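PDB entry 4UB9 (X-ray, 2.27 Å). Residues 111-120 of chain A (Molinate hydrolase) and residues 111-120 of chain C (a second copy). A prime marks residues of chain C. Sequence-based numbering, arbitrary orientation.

Chain A (111-120) GIEYLARFEG
Chain C, residues 111-120: GIEYLARFEG

The same helix from two copies of molinate hydrolase packs against itself in a nearly symmetric pair. In each chain the helix starts by Gly111, with backbone bonds such as Arg117 N to Glu113 O at 2.9 Å. The two axes run in the same general sense, with a signed crossing angle of -42° and a closest approach of 7.3 Å. Register is set at Arg117, whose CA lies 4.3 Å from Arg117′ CA.

So close an approach suits small side chains. Ala116 points toward the partner, and Ala116 CB sits 3.6 Å from Glu113′ O. In return, Ala116′ CB lies 3.7 Å from Glu113 O. One turn earlier, Ile112 is m,t in both chains. Its CB points toward the other helix, and Ile112 CG2 meets Ile112′ CG2 at 3.6 Å. Glu113 is sideways, with chi1 p, chi2 t and chi3 -90°. Glu113 CB lies 3.9 Å from Ile112′ CG2, while both carboxylate oxygens are hydrogen-bonded elsewhere in the structure.

Arg117 leaves its helix sideways, but its end comes nearer the partner. Chi1 and chi2 are t, which extends the chain; chi3 is m and chi4 is -80° (-85° in Arg117′). Arg117 CG passes 3.6 Å from Ala116′ O, and this carbonyl oxygen also lies over one face of the guanidinium. Glu119′ OE1 sits at the guanidinium edge, near its plane. Arg117 NH1 donates to Glu119′ OE1 at 2.8 Å in a salt bridge; a weak bond joins Arg117 NH2 to the same OE1 at 3.2 Å. The reciprocal salt bridge joins Arg117′ NH1 to Glu119 OE1 at 2.8 Å.

Glu119 has phi/psi of -56/133, outside the helix, and its CB points toward the partner. Chi1 and chi2 are t, chi3 26°. Gly120 follows at 103/-22, where a CB would jam against Glu119 O. Tyr114 (chi1 t) and Phe118 (chi1 m) point away.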

ATOM      1  N   GLY A 111      -9.669 -13.494   4.048  1.00 29.92           N
ATOM      2  CA  GLY A 111     -11.024 -13.061   4.457  1.00 30.67           C
ATOM      3  C   GLY A 111     -11.995 -12.937   3.295  1.00 31.32           C
ATOM      4  O   GLY A 111     -13.136 -13.393   3.360  1.00 32.38           O
ATOM      5  N   ILE A 112     -11.531 -12.325   2.210  1.00 31.00           N
ATOM      6  CA  ILE A 112     -12.410 -12.053   1.100  1.00 29.43           C
ATOM      7  C   ILE A 112     -12.847 -13.363   0.475  1.00 33.32           C
ATOM      8  O   ILE A 112     -14.044 -13.609   0.322  1.00 32.05           O
ATOM      9  CB  ILE A 112     -11.777 -11.192   0.038  1.00 27.02           C
ATOM     10  CG1 ILE A 112     -11.443  -9.803   0.583  1.00 28.78           C
ATOM     11  CG2 ILE A 112     -12.750 -11.009  -1.134  1.00 27.03           C
ATOM     12  CD1 ILE A 112     -10.534  -9.017  -0.321  1.00 27.50           C
ATOM     13  N   GLU A 113     -11.865 -14.171   0.100  1.00 29.79           N
ATOM     14  CA  GLU A 113     -12.122 -15.406  -0.647  1.00 30.94           C
ATOM     15  C   GLU A 113     -12.970 -16.359   0.158  1.00 28.81           C
ATOM     16  O   GLU A 113     -13.947 -16.920  -0.340  1.00 32.04           O
ATOM     17  CB  GLU A 113     -10.838 -16.096  -1.128  1.00 33.11           C
ATOM     18  CG  GLU A 113      -9.868 -16.511  -0.029  1.00 34.96           C
ATOM     19  CD  GLU A 113      -8.441 -16.692  -0.533  1.00 37.24           C
ATOM     20  OE1 GLU A 113      -8.073 -17.828  -0.946  1.00 41.84           O
ATOM     21  OE2 GLU A 113      -7.654 -15.714  -0.457  1.00 37.73           O
ATOM     22  N   TYR A 114     -12.681 -16.461   1.435  1.00 29.25           N
ATOM     23  CA  TYR A 114     -13.468 -17.334   2.316  1.00 27.73           C
ATOM     24  C   TYR A 114     -14.926 -16.864   2.476  1.00 28.40           C
ATOM     25  O   TYR A 114     -15.872 -17.637   2.325  1.00 25.96           O
ATOM     26  CB  TYR A 114     -12.775 -17.353   3.650  1.00 28.73           C
ATOM     27  CG  TYR A 114     -13.397 -18.091   4.825  1.00 31.26           C
ATOM     28  CD1 TYR A 114     -13.265 -19.489   4.966  1.00 33.21           C
ATOM     29  CD2 TYR A 114     -13.984 -17.404   5.862  1.00 33.03           C
ATOM     30  CE1 TYR A 114     -13.745 -20.151   6.084  1.00 31.53           C
ATOM     31  CE2 TYR A 114     -14.461 -18.070   7.003  1.00 31.89           C
ATOM     32  CZ  TYR A 114     -14.356 -19.433   7.088  1.00 35.08           C
ATOM     33  OH  TYR A 114     -14.826 -20.056   8.208  1.00 37.88           O
ATOM     34  N   LEU A 115     -15.116 -15.589   2.783  1.00 26.39           N
ATOM     35  CA  LEU A 115     -16.495 -15.126   3.011  1.00 27.79           C
ATOM     36  C   LEU A 115     -17.323 -15.116   1.725  1.00 29.75           C
ATOM     37  O   LEU A 115     -18.540 -15.306   1.767  1.00 28.79           O
ATOM     38  CB  LEU A 115     -16.514 -13.759   3.681  1.00 28.33           C
ATOM     39  CG  LEU A 115     -16.005 -13.813   5.146  1.00 28.78           C
ATOM     40  CD1 LEU A 115     -15.826 -12.418   5.738  1.00 32.17           C
ATOM     41  CD2 LEU A 115     -16.949 -14.599   6.011  1.00 29.26           C
ATOM     42  N   ALA A 116     -16.674 -14.849   0.603  1.00 26.72           N
ATOM     43  CA  ALA A 116     -17.403 -14.829  -0.653  1.00 28.61           C
ATOM     44  C   ALA A 116     -17.740 -16.249  -1.062  1.00 31.72           C
ATOM     45  O   ALA A 116     -18.831 -16.547  -1.560  1.00 30.79           O
ATOM     46  CB  ALA A 116     -16.609 -14.138  -1.730  1.00 31.15           C
ATOM     47  N   ARG A 117     -16.801 -17.139  -0.833  1.00 32.33           N
ATOM     48  CA  ARG A 117     -17.008 -18.500  -1.284  1.00 34.40           C
ATOM     49  C   ARG A 117     -18.167 -19.134  -0.569  1.00 33.36           C
ATOM     50  O   ARG A 117     -18.883 -19.928  -1.132  1.00 32.87           O
ATOM     51  CB  ARG A 117     -15.737 -19.335  -1.084  1.00 36.15           C
ATOM     52  CG  ARG A 117     -15.757 -20.700  -1.790  1.00 38.02           C
ATOM     53  CD  ARG A 117     -14.510 -21.514  -1.435  1.00 37.68           C
ATOM     54  NE  ARG A 117     -13.264 -20.912  -1.864  1.00 35.99           N
ATOM     55  CZ  ARG A 117     -12.788 -20.983  -3.105  1.00 36.43           C
ATOM     56  NH1 ARG A 117     -13.452 -21.627  -4.046  1.00 36.73           N
ATOM     57  NH2 ARG A 117     -11.634 -20.377  -3.417  1.00 33.50           N
ATOM     58  N   PHE A 118     -18.328 -18.823   0.714  1.00 32.56           N
ATOM     59  CA  PHE A 118     -19.351 -19.522   1.511  1.00 31.70           C
ATOM     60  C   PHE A 118     -20.604 -18.741   1.832  1.00 32.83           C
ATOM     61  O   PHE A 118     -21.446 -19.243   2.552  1.00 31.80           O
ATOM     62  CB  PHE A 118     -18.717 -20.100   2.761  1.00 35.60           C
ATOM     63  CG  PHE A 118     -17.627 -21.066   2.430  1.00 34.88           C
ATOM     64  CD1 PHE A 118     -17.928 -22.239   1.759  1.00 36.35           C
ATOM     65  CD2 PHE A 118     -16.310 -20.758   2.661  1.00 34.23           C
ATOM     66  CE1 PHE A 118     -16.933 -23.123   1.376  1.00 35.04           C
ATOM     67  CE2 PHE A 118     -15.296 -21.634   2.278  1.00 36.40           C
ATOM     68  CZ  PHE A 118     -15.619 -22.821   1.633  1.00 36.43           C
ATOM     69  N   GLU A 119     -20.755 -17.546   1.256  1.00 35.77           N
ATOM     70  CA  GLU A 119     -21.960 -16.736   1.469  1.00 37.77           C
ATOM     71  C   GLU A 119     -23.175 -17.564   1.067  1.00 40.30           C
ATOM     72  O   GLU A 119     -23.165 -18.167   0.028  1.00 38.28           O
ATOM     73  CB  GLU A 119     -21.972 -15.417   0.680  1.00 37.34           C
ATOM     74  CG  GLU A 119     -23.086 -14.478   1.169  1.00 39.05           C
ATOM     75  CD  GLU A 119     -22.955 -13.021   0.751  1.00 34.47           C
ATOM     76  OE1 GLU A 119     -22.324 -12.742  -0.289  1.00 32.54           O
ATOM     77  OE2 GLU A 119     -23.491 -12.139   1.467  1.00 34.99           O
ATOM     78  N   GLY A 120     -24.199 -17.588   1.915  1.00 38.75           N
ATOM     79  CA  GLY A 120     -25.359 -18.447   1.713  1.00 38.89           C
ATOM     80  C   GLY A 120     -25.326 -19.675   2.625  1.00 42.00           C
ATOM     81  O   GLY A 120     -26.363 -20.288   2.860  1.00 37.91           O
TER
ATOM     82  N   GLY C 111     -12.148  -8.885  -8.242  1.00 30.77           N
ATOM     83  CA  GLY C 111     -11.581 -10.139  -8.778  1.00 28.31           C
ATOM     84  C   GLY C 111     -11.618 -11.306  -7.785  1.00 29.71           C
ATOM     85  O   GLY C 111     -12.019 -12.436  -8.135  1.00 30.02           O
ATOM     86  N   ILE C 112     -11.230 -11.044  -6.544  1.00 27.06           N
ATOM     87  CA  ILE C 112     -11.137 -12.133  -5.575  1.00 26.76           C
ATOM     88  C   ILE C 112     -12.499 -12.681  -5.278  1.00 28.11           C
ATOM     89  O   ILE C 112     -12.729 -13.876  -5.397  1.00 32.20           O
ATOM     90  CB  ILE C 112     -10.490 -11.691  -4.262  1.00 28.57           C
ATOM     91  CG1 ILE C 112      -9.043 -11.244  -4.494  1.00 30.38           C
ATOM     92  CG2 ILE C 112     -10.498 -12.825  -3.254  1.00 28.13           C
ATOM     93  CD1 ILE C 112      -8.462 -10.490  -3.317  1.00 34.40           C
ATOM     94  N   GLU C 113     -13.399 -11.797  -4.885  1.00 26.06           N
ATOM     95  CA  GLU C 113     -14.717 -12.199  -4.464  1.00 29.28           C
ATOM     96  C   GLU C 113     -15.463 -12.927  -5.570  1.00 29.68           C
ATOM     97  O   GLU C 113     -16.116 -13.946  -5.333  1.00 27.95           O
ATOM     98  CB  GLU C 113     -15.552 -11.022  -3.899  1.00 32.45           C
ATOM     99  CG  GLU C 113     -15.793  -9.868  -4.854  1.00 35.66           C
ATOM    100  CD  GLU C 113     -16.130  -8.536  -4.149  1.00 37.46           C
ATOM    101  OE1 GLU C 113     -17.339  -8.264  -3.897  1.00 35.89           O
ATOM    102  OE2 GLU C 113     -15.195  -7.758  -3.903  1.00 30.99           O
ATOM    103  N   TYR C 114     -15.362 -12.410  -6.778  1.00 27.33           N
ATOM    104  CA  TYR C 114     -16.050 -13.017  -7.906  1.00 27.40           C
ATOM    105  C   TYR C 114     -15.493 -14.405  -8.220  1.00 27.89           C
ATOM    106  O   TYR C 114     -16.258 -15.360  -8.377  1.00 27.84           O
ATOM    107  CB  TYR C 114     -15.873 -12.099  -9.096  1.00 31.44           C
ATOM    108  CG  TYR C 114     -16.371 -12.498 -10.459  1.00 30.43           C
ATOM    109  CD1 TYR C 114     -17.710 -12.360 -10.807  1.00 31.21           C
ATOM    110  CD2 TYR C 114     -15.477 -12.871 -11.446  1.00 29.23           C
ATOM    111  CE1 TYR C 114     -18.138 -12.629 -12.114  1.00 30.55           C
ATOM    112  CE2 TYR C 114     -15.893 -13.143 -12.735  1.00 30.30           C
ATOM    113  CZ  TYR C 114     -17.223 -13.018 -13.068  1.00 31.39           C
ATOM    114  OH  TYR C 114     -17.611 -13.293 -14.356  1.00 31.63           O
ATOM    115  N   LEU C 115     -14.186 -14.515  -8.348  1.00 25.73           N
ATOM    116  CA  LEU C 115     -13.619 -15.816  -8.718  1.00 28.69           C
ATOM    117  C   LEU C 115     -13.791 -16.847  -7.636  1.00 32.76           C
ATOM    118  O   LEU C 115     -13.957 -18.047  -7.912  1.00 35.00           O
ATOM    119  CB  LEU C 115     -12.152 -15.707  -9.105  1.00 28.60           C
ATOM    120  CG  LEU C 115     -11.966 -14.943 -10.415  1.00 31.77           C
ATOM    121  CD1 LEU C 115     -10.501 -14.642 -10.704  1.00 34.19           C
ATOM    122  CD2 LEU C 115     -12.587 -15.721 -11.579  1.00 31.23           C
ATOM    123  N   ALA C 116     -13.775 -16.400  -6.382  1.00 35.12           N
ATOM    124  CA  ALA C 116     -13.963 -17.350  -5.292  1.00 33.79           C
ATOM    125  C   ALA C 116     -15.428 -17.786  -5.215  1.00 34.23           C
ATOM    126  O   ALA C 116     -15.759 -18.951  -4.974  1.00 34.54           O
ATOM    127  CB  ALA C 116     -13.502 -16.766  -3.976  1.00 33.22           C
ATOM    128  N   ARG C 117     -16.309 -16.835  -5.412  1.00 34.61           N
ATOM    129  CA  ARG C 117     -17.723 -17.140  -5.281  1.00 36.05           C
ATOM    130  C   ARG C 117     -18.210 -18.159  -6.331  1.00 32.73           C
ATOM    131  O   ARG C 117     -19.040 -18.965  -6.054  1.00 31.32           O
ATOM    132  CB  ARG C 117     -18.552 -15.872  -5.404  1.00 35.71           C
ATOM    133  CG  ARG C 117     -20.002 -16.048  -4.983  1.00 35.67           C
ATOM    134  CD  ARG C 117     -20.761 -14.743  -5.246  1.00 38.11           C
ATOM    135  NE  ARG C 117     -20.227 -13.608  -4.470  1.00 33.31           N
ATOM    136  CZ  ARG C 117     -20.593 -13.332  -3.214  1.00 35.11           C
ATOM    137  NH1 ARG C 117     -21.459 -14.117  -2.574  1.00 32.22           N
ATOM    138  NH2 ARG C 117     -20.109 -12.265  -2.596  1.00 37.72           N
ATOM    139  N   PHE C 118     -17.670 -18.082  -7.523  1.00 31.92           N
ATOM    140  CA  PHE C 118     -18.151 -18.930  -8.594  1.00 36.30           C
ATOM    141  C   PHE C 118     -17.254 -20.106  -8.996  1.00 33.26           C
ATOM    142  O   PHE C 118     -17.572 -20.793  -9.927  1.00 31.52           O
ATOM    143  CB  PHE C 118     -18.500 -18.064  -9.795  1.00 35.63           C
ATOM    144  CG  PHE C 118     -19.537 -17.084  -9.467  1.00 33.51           C
ATOM    145  CD1 PHE C 118     -20.800 -17.519  -9.084  1.00 31.21           C
ATOM    146  CD2 PHE C 118     -19.245 -15.754  -9.414  1.00 33.72           C
ATOM    147  CE1 PHE C 118     -21.773 -16.635  -8.721  1.00 30.88           C
ATOM    148  CE2 PHE C 118     -20.208 -14.858  -9.013  1.00 36.71           C
ATOM    149  CZ  PHE C 118     -21.479 -15.291  -8.670  1.00 34.05           C
ATOM    150  N   GLU C 119     -16.164 -20.329  -8.267  1.00 32.20           N
ATOM    151  CA  GLU C 119     -15.291 -21.469  -8.532  1.00 34.02           C
ATOM    152  C   GLU C 119     -16.148 -22.734  -8.508  1.00 33.56           C
ATOM    153  O   GLU C 119     -16.897 -22.932  -7.593  1.00 29.09           O
ATOM    154  CB  GLU C 119     -14.133 -21.623  -7.525  1.00 35.28           C
ATOM    155  CG  GLU C 119     -13.074 -22.619  -8.012  1.00 36.56           C
ATOM    156  CD  GLU C 119     -11.729 -22.535  -7.314  1.00 37.55           C
ATOM    157  OE1 GLU C 119     -11.672 -22.115  -6.135  1.00 37.78           O
ATOM    158  OE2 GLU C 119     -10.700 -22.935  -7.920  1.00 38.81           O
ATOM    159  N   GLY C 120     -15.980 -23.589  -9.509  1.00 34.92           N
ATOM    160  CA  GLY C 120     -16.805 -24.783  -9.649  1.00 38.54           C
ATOM    161  C   GLY C 120     -17.896 -24.597 -10.689  1.00 43.84           C
ATOM    162  O   GLY C 120     -18.410 -25.569 -11.215  1.00 43.37           O
TER